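Local coordinates for protein Kiaa0380 (Homo sapiens, PDB 1HTJ) that probably links heterotrimeric G protein-coupled signalling to Rho GTPases, as the RGS-like domain of the guanine nucleotide exchange factor PDZ-RhoGEF, at residues Ser27-Gln32 / Tyr139-Arg143; Leu34-Lys38 / Tyr63-Glu67; Arg40-Leu44 / Leu156-Asp160; Val46-Ile51 / Gln135-Tyr139. The protein carries 3 engineered substitutions. All coordinates share one frame; numbering follows the deposited sequence.

Interaction 1: Ser27-Gln32 / Tyr139-Arg143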
loop_
_atom_site.group_PDB
_atom_site.type_symbol
_atom_site.label_atom_id
_atom_site.label_comp_id
_atom_site.label_asym_id
_atom_site.label_seq_id
_atom_site.Cartn_x
_atom_site.Cartn_y
_atom_site.Cartn_z
ATOM N N SER A 27 8.576 4.333 -16.734
ATOM C CA SER A 27 8.530 3.428 -15.605
ATOM C C SER A 27 9.700 3.678 -14.670
ATOM O O SER A 27 9.533 3.726 -13.459
ATOM C CB SER A 27 8.537 1.990 -16.111
ATOM O OG SER A 27 7.398 1.762 -16.921
ATOM N N ASP A 28 10.882 3.854 -15.246
ATOM C CA ASP A 28 12.087 4.112 -14.463
ATOM C C ASP A 28 11.848 5.315 -13.544
ATOM O O ASP A 28 12.245 5.317 -12.378
ATOM C CB ASP A 28 13.261 4.416 -15.400
ATOM C CG ASP A 28 13.317 3.482 -16.599
ATOM O OD1 ASP A 28 13.901 3.883 -17.637
ATOM O OD2 ASP A 28 12.787 2.347 -16.509
ATOM N N ILE A 29 11.200 6.343 -14.082
ATOM C CA ILE A 29 10.916 7.543 -13.311
ATOM C C ILE A 29 9.890 7.255 -12.216
ATOM O O ILE A 29 10.086 7.618 -11.056
ATOM C CB ILE A 29 10.389 8.678 -14.219
ATOM C CG1 ILE A 29 11.510 9.169 -15.138
ATOM C CG2 ILE A 29 9.865 9.824 -13.381
ATOM C CD1 ILE A 29 12.797 9.552 -14.406
ATOM N N ILE A 30 8.807 6.585 -12.594
ATOM C CA ILE A 30 7.749 6.240 -11.657
ATOM C C ILE A 30 8.180 5.319 -10.510
ATOM O O ILE A 30 7.950 5.635 -9.349
ATOM C CB ILE A 30 6.563 5.605 -12.404
ATOM C CG1 ILE A 30 5.999 6.622 -13.401
ATOM C CG2 ILE A 30 5.489 5.169 -11.418
ATOM C CD1 ILE A 30 4.872 6.110 -14.247
ATOM N N PHE A 31 8.813 4.194 -10.828
ATOM C CA PHE A 31 9.241 3.247 -9.794
ATOM C C PHE A 31 10.228 3.821 -8.789
ATOM O O PHE A 31 10.384 3.311 -7.682
ATOM C CB PHE A 31 9.838 1.993 -10.440
ATOM C CG PHE A 31 8.814 1.082 -11.027
ATOM C CD1 PHE A 31 8.843 0.757 -12.376
ATOM C CD2 PHE A 31 7.807 0.552 -10.230
ATOM C CE1 PHE A 31 7.881 -0.087 -12.927
ATOM C CE2 PHE A 31 6.843 -0.289 -10.766
ATOM C CZ PHE A 31 6.877 -0.612 -12.118
ATOM N N GLN A 32 10.883 4.901 -9.175
ATOM C CA GLN A 32 11.867 5.543 -8.318
ATOM C C GLN A 32 11.266 6.455 -7.234
ATOM O O GLN A 32 11.818 6.565 -6.132
ATOM C CB GLN A 32 12.822 6.342 -9.206
ATOM C CG GLN A 32 14.042 6.892 -8.509
ATOM C CD GLN A 32 15.030 7.511 -9.488
ATOM O OE1 GLN A 32 16.041 8.082 -9.080
ATOM N NE2 GLN A 32 14.745 7.395 -10.789
ATOM N N TYR A 139 13.298 -3.442 -5.408
ATOM C CA TYR A 139 12.557 -3.746 -6.611
ATOM C C TYR A 139 13.288 -3.259 -7.859
ATOM O O TYR A 139 13.265 -3.937 -8.886
ATOM C CB TYR A 139 11.143 -3.163 -6.592
ATOM C CG TYR A 139 10.381 -3.633 -7.810
ATOM C CD1 TYR A 139 10.237 -5.000 -8.063
ATOM C CD2 TYR A 139 9.926 -2.730 -8.781
ATOM C CE1 TYR A 139 9.683 -5.464 -9.248
ATOM C CE2 TYR A 139 9.363 -3.188 -9.986
ATOM C CZ TYR A 139 9.258 -4.562 -10.207
ATOM O OH TYR A 139 8.795 -5.043 -11.409
ATOM N N ARG A 140 13.932 -2.097 -7.777
ATOM C CA ARG A 140 14.664 -1.584 -8.936
ATOM C C ARG A 140 15.798 -2.544 -9.273
ATOM O O ARG A 140 16.161 -2.707 -10.428
ATOM C CB ARG A 140 15.206 -0.175 -8.668
ATOM C CG ARG A 140 14.141 0.929 -8.879
ATOM C CD ARG A 140 13.998 1.862 -7.668
ATOM N NE ARG A 140 15.045 2.879 -7.607
ATOM C CZ ARG A 140 15.229 3.796 -8.555
ATOM N NH1 ARG A 140 14.428 3.804 -9.622
ATOM N NH2 ARG A 140 16.208 4.697 -8.452
ATOM N N THR A 141 16.351 -3.188 -8.256
ATOM C CA THR A 141 17.410 -4.152 -8.477
ATOM C C THR A 141 16.828 -5.308 -9.295
ATOM O O THR A 141 17.462 -5.777 -10.233
ATOM C CB THR A 141 17.968 -4.673 -7.135
ATOM O OG1 THR A 141 18.629 -3.600 -6.451
ATOM C CG2 THR A 141 18.941 -5.825 -7.362
ATOM N N LYS A 142 15.622 -5.757 -8.939
ATOM C CA LYS A 142 14.948 -6.846 -9.669
ATOM C C LYS A 142 14.780 -6.450 -11.140
ATOM O O LYS A 142 14.929 -7.285 -12.037
ATOM C CB LYS A 142 13.560 -7.137 -9.076
ATOM C CG LYS A 142 13.577 -7.668 -7.653
ATOM C CD LYS A 142 13.938 -9.127 -7.640
ATOM C CE LYS A 142 14.194 -9.646 -6.238
ATOM N NZ LYS A 142 14.409 -11.140 -6.286
ATOM N N ARG A 143 14.462 -5.177 -11.380
ATOM C CA ARG A 143 14.294 -4.683 -12.747
ATOM C C ARG A 143 15.653 -4.754 -13.484
ATOM O O ARG A 143 15.754 -5.286 -14.598
ATOM C CB ARG A 143 13.759 -3.244 -12.737
ATOM C CG ARG A 143 12.467 -3.075 -11.936
ATOM C CD ARG A 143 11.805 -1.703 -12.113
ATOM N NE ARG A 143 11.100 -1.587 -13.388
ATOM C CZ ARG A 143 11.335 -0.639 -14.295
ATOM N NH1 ARG A 143 12.253 0.291 -14.073
ATOM N NH2 ARG A 143 10.684 -0.641 -15.448
#
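R143 reaches D28 because its CG stands beside the backbone N (chi1 -55°) and its chain bends at chi3, turning the guanidinium toward helix 27-32. NH1 of R143 donates to OD2 of D28 at 3.2 Å in a salt bridge. The bond is nearly straight, at 172°. It lies in the guanidinium plane and meets the anti side of OD2. The same guanidinium lies against F31, with CD1 of F31 over its centre, 3.4 Å from CZ of R143. On its ring face F31 takes the edge of Y139 in a T-shaped pair, centroids 5.4 Å apart and planes at 64°. Farther along, the aliphatic part of Q32 lies over the flat face of R140, with CG of Q32 3.3 Å from CZ of R140. NE of R143 and OH of Y139 both bond to OE2 of E153, so one carboxylate oxygen ties the two side chains to each other. A leucine in place of R143 would probably leave D28 without its charge partner here and E153 without the salt bridge from NE. The two helix segments run nearly antiparallel. Helix 41-54 packs beside them through V46, and helix 34-39 meets F31 through L37.

Interaction 2: Leu34-Lys38 / Tyr63-Glu67; sequences LEKLK and YLCAE
L34 and Y63 approach from opposite directions, and the methyl CD2 of L34 comes down on a face of the Y63 ring. This is a CH-pi contact, 4.0 Å from CD2 to the ring centroid and 16° off the ring normal. K38 meets the same ring differently. Its chain crosses Y63 at about a right angle, and CD of K38 lies in the ring plane at the edge, 3.6 Å from CE2 of Y63. The bend of K38 at chi3 (-53°) then carries the ammonium past the ring to the acidic groups. NZ of K38 bonds to OE1 of E35 at 2.8 Å, on the syn side of the carboxylate. It also bonds to OE2 of E67 at 3.1 Å, from well above that carboxylate plane.

E35, K38 and E67 form a salt-bridge network across two helices of the all-helical RGS-like domain, segments 34-38 and 63-67 crossing at -66°. E35 and K38 are three residues apart on one helix, so the first bridge is local and the second joins the helices. The two carboxylates stay apart, with OE1 of E35 5.7 Å from OE2 of E67, and the lysine charge between them is likely to ease their repulsion. E67 has a further partner in Q125 of helix 118-144, whose NE2 bonds to OE1 of E67 and to the backbone O of Y63. L34 touches M129 and I132 of that helix.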
loop_
_atom_site.group_PDB
_atom_site.type_symbol
_atom_site.label_atom_id
_atom_site.label_comp_id
_atom_site.label_asym_id
_atom_site.label_seq_id
_atom_site.Cartn_x
_atom_site.Cartn_y
_atom_site.Cartn_z
ATOM N N LEU A 34 7.989 7.316 -4.847
ATOM C CA LEU A 34 6.725 6.892 -4.263
ATOM C C LEU A 34 5.590 7.848 -4.622
ATOM O O LEU A 34 4.470 7.423 -4.914
ATOM C CB LEU A 34 6.866 6.785 -2.743
ATOM C CG LEU A 34 5.648 6.305 -1.949
ATOM C CD1 LEU A 34 5.096 5.009 -2.520
ATOM C CD2 LEU A 34 6.059 6.109 -0.514
ATOM N N GLU A 35 5.888 9.143 -4.605
ATOM C CA GLU A 35 4.895 10.163 -4.928
ATOM C C GLU A 35 4.311 9.956 -6.314
ATOM O O GLU A 35 3.138 10.231 -6.551
ATOM C CB GLU A 35 5.514 11.558 -4.852
ATOM C CG GLU A 35 5.852 12.008 -3.444
ATOM C CD GLU A 35 4.669 11.881 -2.511
ATOM O OE1 GLU A 35 3.555 12.296 -2.907
ATOM O OE2 GLU A 35 4.850 11.366 -1.385
ATOM N N LYS A 36 5.139 9.487 -7.234
ATOM C CA LYS A 36 4.681 9.237 -8.589
ATOM C C LYS A 36 3.926 7.914 -8.605
ATOM O O LYS A 36 2.854 7.797 -9.196
ATOM C CB LYS A 36 5.875 9.157 -9.548
ATOM C CG LYS A 36 6.733 10.412 -9.607
ATOM C CD LYS A 36 7.779 10.298 -10.720
ATOM C CE LYS A 36 8.597 11.574 -10.864
ATOM N NZ LYS A 36 9.471 11.812 -9.684
ATOM N N LEU A 37 4.516 6.925 -7.939
ATOM C CA LEU A 37 3.968 5.583 -7.840
ATOM C C LEU A 37 2.562 5.576 -7.232
ATOM O O LEU A 37 1.697 4.829 -7.688
ATOM C CB LEU A 37 4.928 4.727 -7.011
ATOM C CG LEU A 37 4.970 3.209 -7.195
ATOM C CD1 LEU A 37 5.126 2.833 -8.671
ATOM C CD2 LEU A 37 6.132 2.664 -6.366
ATOM N N LYS A 38 2.332 6.417 -6.222
ATOM C CA LYS A 38 1.019 6.501 -5.564
ATOM C C LYS A 38 -0.063 6.835 -6.576
ATOM O O LYS A 38 -1.202 6.376 -6.466
ATOM C CB LYS A 38 0.986 7.604 -4.499
ATOM C CG LYS A 38 2.066 7.527 -3.437
ATOM C CD LYS A 38 1.827 8.554 -2.333
ATOM C CE LYS A 38 1.650 9.958 -2.885
ATOM N NZ LYS A 38 1.393 10.934 -1.795
ATOM N N TYR A 63 1.181 2.818 4.794
ATOM C CA TYR A 63 1.312 4.115 4.146
ATOM C C TYR A 63 0.128 4.405 3.210
ATOM O O TYR A 63 -0.439 5.508 3.220
ATOM C CB TYR A 63 2.624 4.157 3.347
ATOM C CG TYR A 63 2.860 5.465 2.653
ATOM C CD1 TYR A 63 3.731 6.407 3.187
ATOM C CD2 TYR A 63 2.194 5.774 1.472
ATOM C CE1 TYR A 63 3.935 7.633 2.557
ATOM C CE2 TYR A 63 2.388 6.999 0.834
ATOM C CZ TYR A 63 3.261 7.919 1.380
ATOM O OH TYR A 63 3.482 9.114 0.740
ATOM N N LEU A 64 -0.234 3.412 2.402
ATOM C CA LEU A 64 -1.325 3.557 1.459
ATOM C C LEU A 64 -2.673 3.746 2.162
ATOM O O LEU A 64 -3.567 4.443 1.654
ATOM C CB LEU A 64 -1.378 2.336 0.531
ATOM C CG LEU A 64 -0.221 2.195 -0.476
ATOM C CD1 LEU A 64 -0.349 0.894 -1.247
ATOM C CD2 LEU A 64 -0.241 3.369 -1.440
ATOM N N CYS A 65 -2.830 3.110 3.319
ATOM C CA CYS A 65 -4.077 3.233 4.056
ATOM C C CYS A 65 -4.141 4.602 4.728
ATOM O O CYS A 65 -5.184 5.244 4.718
ATOM C CB CYS A 65 -4.211 2.100 5.077
ATOM S SG CYS A 65 -4.718 0.499 4.346
ATOM N N ALA A 66 -3.016 5.046 5.286
ATOM C CA ALA A 66 -2.939 6.356 5.936
ATOM C C ALA A 66 -3.201 7.417 4.878
ATOM O O ALA A 66 -3.816 8.444 5.149
ATOM C CB ALA A 66 -1.565 6.571 6.558
ATOM N N GLU A 67 -2.731 7.150 3.667
ATOM C CA GLU A 67 -2.924 8.051 2.544
ATOM C C GLU A 67 -4.427 8.157 2.250
ATOM O O GLU A 67 -4.954 9.257 2.079
ATOM C CB GLU A 67 -2.168 7.513 1.331
ATOM C CG GLU A 67 -1.946 8.515 0.216
ATOM C CD GLU A 67 -1.143 9.734 0.653
ATOM O OE1 GLU A 67 -0.447 9.675 1.699
ATOM O OE2 GLU A 67 -1.204 10.752 -0.074
#

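Interaction 3: Arg40-Leu44 / Leu156-Asp160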
loop_
_atom_site.group_PDB
_atom_site.type_symbol
_atom_site.label_atom_id
_atom_site.label_comp_id
_atom_site.label_asym_id
_atom_site.label_seq_id
_atom_site.Cartn_x
_atom_site.Cartn_y
_atom_site.Cartn_z
ATOM N N ARG A 40 0.172 6.175 -9.879
ATOM C CA ARG A 40 0.150 5.248 -11.011
ATOM C C ARG A 40 -0.209 3.848 -10.525
ATOM O O ARG A 40 0.654 3.083 -10.100
ATOM C CB ARG A 40 1.513 5.244 -11.696
ATOM C CG ARG A 40 2.163 6.617 -11.747
ATOM C CD ARG A 40 1.162 7.698 -12.160
ATOM N NE ARG A 40 0.449 7.295 -13.362
ATOM C CZ ARG A 40 1.049 7.091 -14.529
ATOM N NH1 ARG A 40 2.361 7.268 -14.629
ATOM N NH2 ARG A 40 0.354 6.684 -15.586
ATOM N N PRO A 41 -1.502 3.495 -10.602
ATOM C CA PRO A 41 -2.073 2.211 -10.182
ATOM C C PRO A 41 -1.415 0.952 -10.744
ATOM O O PRO A 41 -1.173 -0.002 -10.008
ATOM C CB PRO A 41 -3.538 2.330 -10.606
ATOM C CG PRO A 41 -3.784 3.808 -10.553
ATOM C CD PRO A 41 -2.542 4.348 -11.198
ATOM N N ALA A 42 -1.142 0.947 -12.042
ATOM C CA ALA A 42 -0.523 -0.212 -12.680
ATOM C C ALA A 42 0.871 -0.481 -12.115
ATOM O O ALA A 42 1.209 -1.622 -11.774
ATOM C CB ALA A 42 -0.443 0.002 -14.192
ATOM N N HIS A 43 1.666 0.581 -12.030
ATOM C CA HIS A 43 3.024 0.514 -11.524
ATOM C C HIS A 43 3.027 0.096 -10.063
ATOM O O HIS A 43 3.815 -0.764 -9.644
ATOM C CB HIS A 43 3.692 1.875 -11.686
ATOM C CG HIS A 43 3.912 2.261 -13.114
ATOM N ND1 HIS A 43 2.873 2.536 -13.977
ATOM C CD2 HIS A 43 5.046 2.335 -13.852
ATOM C CE1 HIS A 43 3.357 2.757 -15.187
ATOM N NE2 HIS A 43 4.672 2.641 -15.139
ATOM N N LEU A 44 2.130 0.708 -9.293
ATOM C CA LEU A 44 2.004 0.408 -7.882
ATOM C C LEU A 44 1.677 -1.071 -7.745
ATOM O O LEU A 44 2.209 -1.756 -6.881
ATOM C CB LEU A 44 0.887 1.250 -7.262
ATOM C CG LEU A 44 0.717 1.093 -5.746
ATOM C CD1 LEU A 44 1.937 1.642 -5.039
ATOM C CD2 LEU A 44 -0.540 1.838 -5.284
ATOM N N LEU A 156 2.745 -3.496 -18.413
ATOM C CA LEU A 156 3.066 -2.071 -18.428
ATOM C C LEU A 156 3.303 -1.600 -19.854
ATOM O O LEU A 156 3.142 -0.420 -20.157
ATOM C CB LEU A 156 4.312 -1.779 -17.585
ATOM C CG LEU A 156 4.207 -1.904 -16.062
ATOM C CD1 LEU A 156 5.429 -1.270 -15.435
ATOM C CD2 LEU A 156 2.961 -1.210 -15.557
ATOM N N LEU A 157 3.696 -2.530 -20.721
ATOM C CA LEU A 157 3.951 -2.209 -22.117
ATOM C C LEU A 157 2.644 -1.782 -22.764
ATOM O O LEU A 157 2.632 -0.942 -23.657
ATOM C CB LEU A 157 4.508 -3.428 -22.851
ATOM C CG LEU A 157 5.816 -4.013 -22.306
ATOM C CD1 LEU A 157 6.148 -5.289 -23.061
ATOM C CD2 LEU A 157 6.951 -2.992 -22.434
ATOM N N ASP A 158 1.546 -2.366 -22.295
ATOM C CA ASP A 158 0.221 -2.065 -22.810
ATOM C C ASP A 158 -0.289 -0.652 -22.536
ATOM O O ASP A 158 -1.205 -0.182 -23.207
ATOM C CB ASP A 158 -0.779 -3.080 -22.264
ATOM C CG ASP A 158 -0.859 -4.320 -23.120
ATOM O OD1 ASP A 158 0.208 -4.819 -23.535
ATOM O OD2 ASP A 158 -1.987 -4.794 -23.377
ATOM N N LEU A 159 0.292 0.029 -21.560
ATOM C CA LEU A 159 -0.153 1.380 -21.246
ATOM C C LEU A 159 0.049 2.324 -22.425
ATOM O O LEU A 159 1.123 2.364 -23.027
ATOM C CB LEU A 159 0.598 1.919 -20.030
ATOM C CG LEU A 159 0.355 1.214 -18.700
ATOM C CD1 LEU A 159 1.180 1.898 -17.645
ATOM C CD2 LEU A 159 -1.117 1.254 -18.332
ATOM N N ASP A 160 -0.990 3.087 -22.748
ATOM C CA ASP A 160 -0.930 4.041 -23.851
ATOM C C ASP A 160 -1.533 5.393 -23.460
ATOM O O ASP A 160 -2.400 5.909 -24.161
ATOM C CB ASP A 160 -1.674 3.486 -25.069
ATOM C CG ASP A 160 -3.117 3.121 -24.754
ATOM O OD1 ASP A 160 -3.801 3.915 -24.062
ATOM O OD2 ASP A 160 -3.571 2.044 -25.204
#
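H43 and L156 make the central meeting here. The two methyls of L156 lie over one face of the imidazole. CD2 of L156 sits over the middle of the ring, 4.1 Å from its centroid and 12° off the normal, which makes a CH-pi contact. CD1 of L156 lies nearer the rim, 4.0 Å from CD2 of H43. L159 comes in obliquely, and its CD1 is 3.4 Å from CE1 of H43. A42 packs against both leucines. Its CB is 3.9 Å from CD2 of L156 and 4.3 Å from CD1 of L159. The two segments meet through methyl groups on the imidazole and on A42, with no polar bond between them.

The next shell sets these groups in place. H43 has its CG beside the backbone N (chi1 -67°), which swings the ring out from the helix toward the leucines. NE2 of H43 has a weak hydrogen bond with OG of S27, and the F31 ring meets the imidazole. On the loop, N of L159 bonds to O of L156 at 3.2 Å. This turn brings the two leucines to bear on the same part of the helix. Beyond it, D160 bonds through OD1 to N of D162, and through OD2 it forms a salt bridge with R165. R40 stands at the N-cap position before the helix, and its guanidinium pairs with E166.

The contact joins the first turn of helix 41-54 to the loop between helices 118-144 and 163-182. V169 of helix 163-182 touches A42 and L159, while helix 27-32 reaches L156 through S27 and F31.

Interaction 4: Val46-Ile51 / Gln135-Tyr139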
loop_
_atom_site.group_PDB
_atom_site.type_symbol
_atom_site.label_atom_id
_atom_site.label_comp_id
_atom_site.label_asym_id
_atom_site.label_seq_id
_atom_site.Cartn_x
_atom_site.Cartn_y
_atom_site.Cartn_z
ATOM N N VAL A 46 2.403 -3.532 -9.852
ATOM C CA VAL A 46 3.593 -4.317 -10.146
ATOM C C VAL A 46 4.479 -4.333 -8.888
ATOM O O VAL A 46 4.895 -5.391 -8.420
ATOM C CB VAL A 46 4.389 -3.700 -11.331
ATOM C CG1 VAL A 46 5.753 -4.359 -11.453
ATOM C CG2 VAL A 46 3.605 -3.866 -12.623
ATOM N N PHE A 47 4.755 -3.153 -8.346
ATOM C CA PHE A 47 5.574 -3.028 -7.155
ATOM C C PHE A 47 4.998 -3.842 -5.993
ATOM O O PHE A 47 5.739 -4.481 -5.238
ATOM C CB PHE A 47 5.695 -1.544 -6.775
ATOM C CG PHE A 47 6.581 -1.279 -5.570
ATOM C CD1 PHE A 47 7.810 -1.935 -5.427
ATOM C CD2 PHE A 47 6.187 -0.365 -4.584
ATOM C CE1 PHE A 47 8.631 -1.687 -4.326
ATOM C CE2 PHE A 47 6.996 -0.110 -3.484
ATOM C CZ PHE A 47 8.231 -0.779 -3.354
ATOM N N LEU A 48 3.675 -3.833 -5.864
ATOM C CA LEU A 48 3.009 -4.554 -4.786
ATOM C C LEU A 48 3.162 -6.067 -4.941
ATOM O O LEU A 48 3.294 -6.794 -3.963
ATOM C CB LEU A 48 1.525 -4.154 -4.733
ATOM C CG LEU A 48 1.225 -2.813 -4.045
ATOM C CD1 LEU A 48 -0.210 -2.394 -4.294
ATOM C CD2 LEU A 48 1.453 -2.967 -2.557
ATOM N N ARG A 49 3.156 -6.542 -6.176
ATOM C CA ARG A 49 3.318 -7.970 -6.420
ATOM C C ARG A 49 4.678 -8.413 -5.883
ATOM O O ARG A 49 4.804 -9.477 -5.293
ATOM C CB ARG A 49 3.194 -8.265 -7.925
ATOM C CG ARG A 49 1.761 -8.136 -8.407
ATOM C CD ARG A 49 1.619 -8.299 -9.902
ATOM N NE ARG A 49 1.963 -9.637 -10.356
ATOM C CZ ARG A 49 1.705 -10.089 -11.583
ATOM N NH1 ARG A 49 1.110 -9.309 -12.465
ATOM N NH2 ARG A 49 2.030 -11.327 -11.932
ATOM N N TYR A 50 5.690 -7.577 -6.082
ATOM C CA TYR A 50 7.014 -7.883 -5.584
ATOM C C TYR A 50 6.935 -7.911 -4.058
ATOM O O TYR A 50 7.364 -8.876 -3.420
ATOM C CB TYR A 50 8.037 -6.824 -6.039
ATOM C CG TYR A 50 9.311 -6.853 -5.209
ATOM C CD1 TYR A 50 10.192 -7.937 -5.276
ATOM C CD2 TYR A 50 9.578 -5.846 -4.276
ATOM C CE1 TYR A 50 11.306 -8.018 -4.414
ATOM C CE2 TYR A 50 10.673 -5.918 -3.418
ATOM C CZ TYR A 50 11.533 -7.005 -3.481
ATOM O OH TYR A 50 12.578 -7.093 -2.574
ATOM N N ILE A 51 6.373 -6.858 -3.479
ATOM C CA ILE A 51 6.249 -6.771 -2.029
ATOM C C ILE A 51 5.539 -8.005 -1.461
ATOM O O ILE A 51 6.075 -8.708 -0.605
ATOM C CB ILE A 51 5.432 -5.531 -1.604
ATOM C CG1 ILE A 51 6.112 -4.241 -2.085
ATOM C CG2 ILE A 51 5.233 -5.544 -0.085
ATOM C CD1 ILE A 51 7.440 -3.935 -1.441
ATOM N N GLN A 135 12.757 -0.939 0.086
ATOM C CA GLN A 135 12.027 -1.878 -0.754
ATOM C C GLN A 135 11.985 -1.351 -2.190
ATOM O O GLN A 135 12.065 -2.123 -3.147
ATOM C CB GLN A 135 10.603 -2.080 -0.225
ATOM C CG GLN A 135 10.543 -2.704 1.188
ATOM C CD GLN A 135 9.124 -2.970 1.654
ATOM O OE1 GLN A 135 8.173 -2.401 1.117
ATOM N NE2 GLN A 135 8.973 -3.821 2.665
ATOM N N ILE A 136 11.853 -0.036 -2.341
ATOM C CA ILE A 136 11.840 0.556 -3.671
ATOM C C ILE A 136 13.181 0.256 -4.361
ATOM O O ILE A 136 13.219 -0.093 -5.539
ATOM C CB ILE A 136 11.579 2.085 -3.607
ATOM C CG1 ILE A 136 10.067 2.330 -3.612
ATOM C CG2 ILE A 136 12.255 2.800 -4.786
ATOM C CD1 ILE A 136 9.652 3.780 -3.455
ATOM N N HIS A 137 14.271 0.365 -3.612
ATOM C CA HIS A 137 15.597 0.075 -4.146
ATOM C C HIS A 137 15.660 -1.405 -4.555
ATOM O O HIS A 137 16.129 -1.762 -5.643
ATOM C CB HIS A 137 16.669 0.369 -3.075
ATOM C CG HIS A 137 17.949 -0.390 -3.278
ATOM N ND1 HIS A 137 18.835 -0.103 -4.300
ATOM C CD2 HIS A 137 18.445 -1.481 -2.644
ATOM C CE1 HIS A 137 19.816 -0.991 -4.291
ATOM N NE2 HIS A 137 19.603 -1.838 -3.297
ATOM N N ASP A 138 15.181 -2.264 -3.665
ATOM C CA ASP A 138 15.190 -3.688 -3.919
ATOM C C ASP A 138 14.461 -4.048 -5.195
ATOM O O ASP A 138 14.945 -4.860 -5.977
ATOM C CB ASP A 138 14.576 -4.431 -2.747
ATOM C CG ASP A 138 15.426 -4.349 -1.529
ATOM O OD1 ASP A 138 16.670 -4.424 -1.682
ATOM O OD2 ASP A 138 14.863 -4.221 -0.424
ATOM N N TYR A 139 13.298 -3.442 -5.408
ATOM C CA TYR A 139 12.557 -3.746 -6.611
ATOM C C TYR A 139 13.288 -3.259 -7.859
ATOM O O TYR A 139 13.265 -3.937 -8.886
ATOM C CB TYR A 139 11.143 -3.163 -6.592
ATOM C CG TYR A 139 10.381 -3.633 -7.810
ATOM C CD1 TYR A 139 10.237 -5.000 -8.063
ATOM C CD2 TYR A 139 9.926 -2.730 -8.781
ATOM C CE1 TYR A 139 9.683 -5.464 -9.248
ATOM C CE2 TYR A 139 9.363 -3.188 -9.986
ATOM C CZ TYR A 139 9.258 -4.562 -10.207
ATOM O OH TYR A 139 8.795 -5.043 -11.409
HETATM O O HOH W 1 12.596 -5.749 -0.356
#
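Y50 and Y139 belong to an aromatic cluster with F47, set where segments 46-51 and 135-139 cross at 98°, in helices 41-54 and 118-144 of the helical RGS-like domain. With CG anti to the backbone N (chi1 162°), the Y50 ring heads for the second helix. CB of Y50 touches CD1 of Y139 at 3.5 Å, and CG of Y50 meets the same atom. The two side chains slide past each other in opposite directions, and their rings meet obliquely, centroids 5.5 Å apart and planes at 38°. CD2 of Y50 passes CB of Y139 at 3.9 Å. CE2 of Y50 comes near the carbonyl O of Q135, and CZ lies near CB of D138. OH of Y50 lies 3.3 Å from CB of D138. It also bonds at 2.6 Å to a water that donates to OD2 of D138 at 2.7 Å. A phenylalanine in place of Y50 would probably keep the ring packing but leave D138 without its water-mediated link to this helix. V46 touches the phenol end of Y139, whose OH bonds to E153. F47 flanks Y139 as well, its CE1 3.7 Å from CB of Y139. CZ of F47 packs on CG1 of I136 at 3.6 Å.

Interactions 1 and 4 share Y139 on helix 118-144, and their centres are about 8 Å apart. F31 and V46 also touch, with CZ of F31 4.0 Å from CG1 of V46. Interactions 3 and 4 both use helix 41-54, with centres about 14 Å apart. L37, within segment 34-38, ties interaction 2 to the rest. Its CD1 lies 3.8 Å from CD2 of F31 and 3.5 Å from CB of H43. Its CD2 lies 3.5 Å from CD2 of F47. Interaction 2 is nested in the loop closed by interaction 1, and it crosses interactions 3 and 4 along the chain. The four contacts thus pack the N-terminal helices against helices 58-69 and 118-144 and the 156-160 loop.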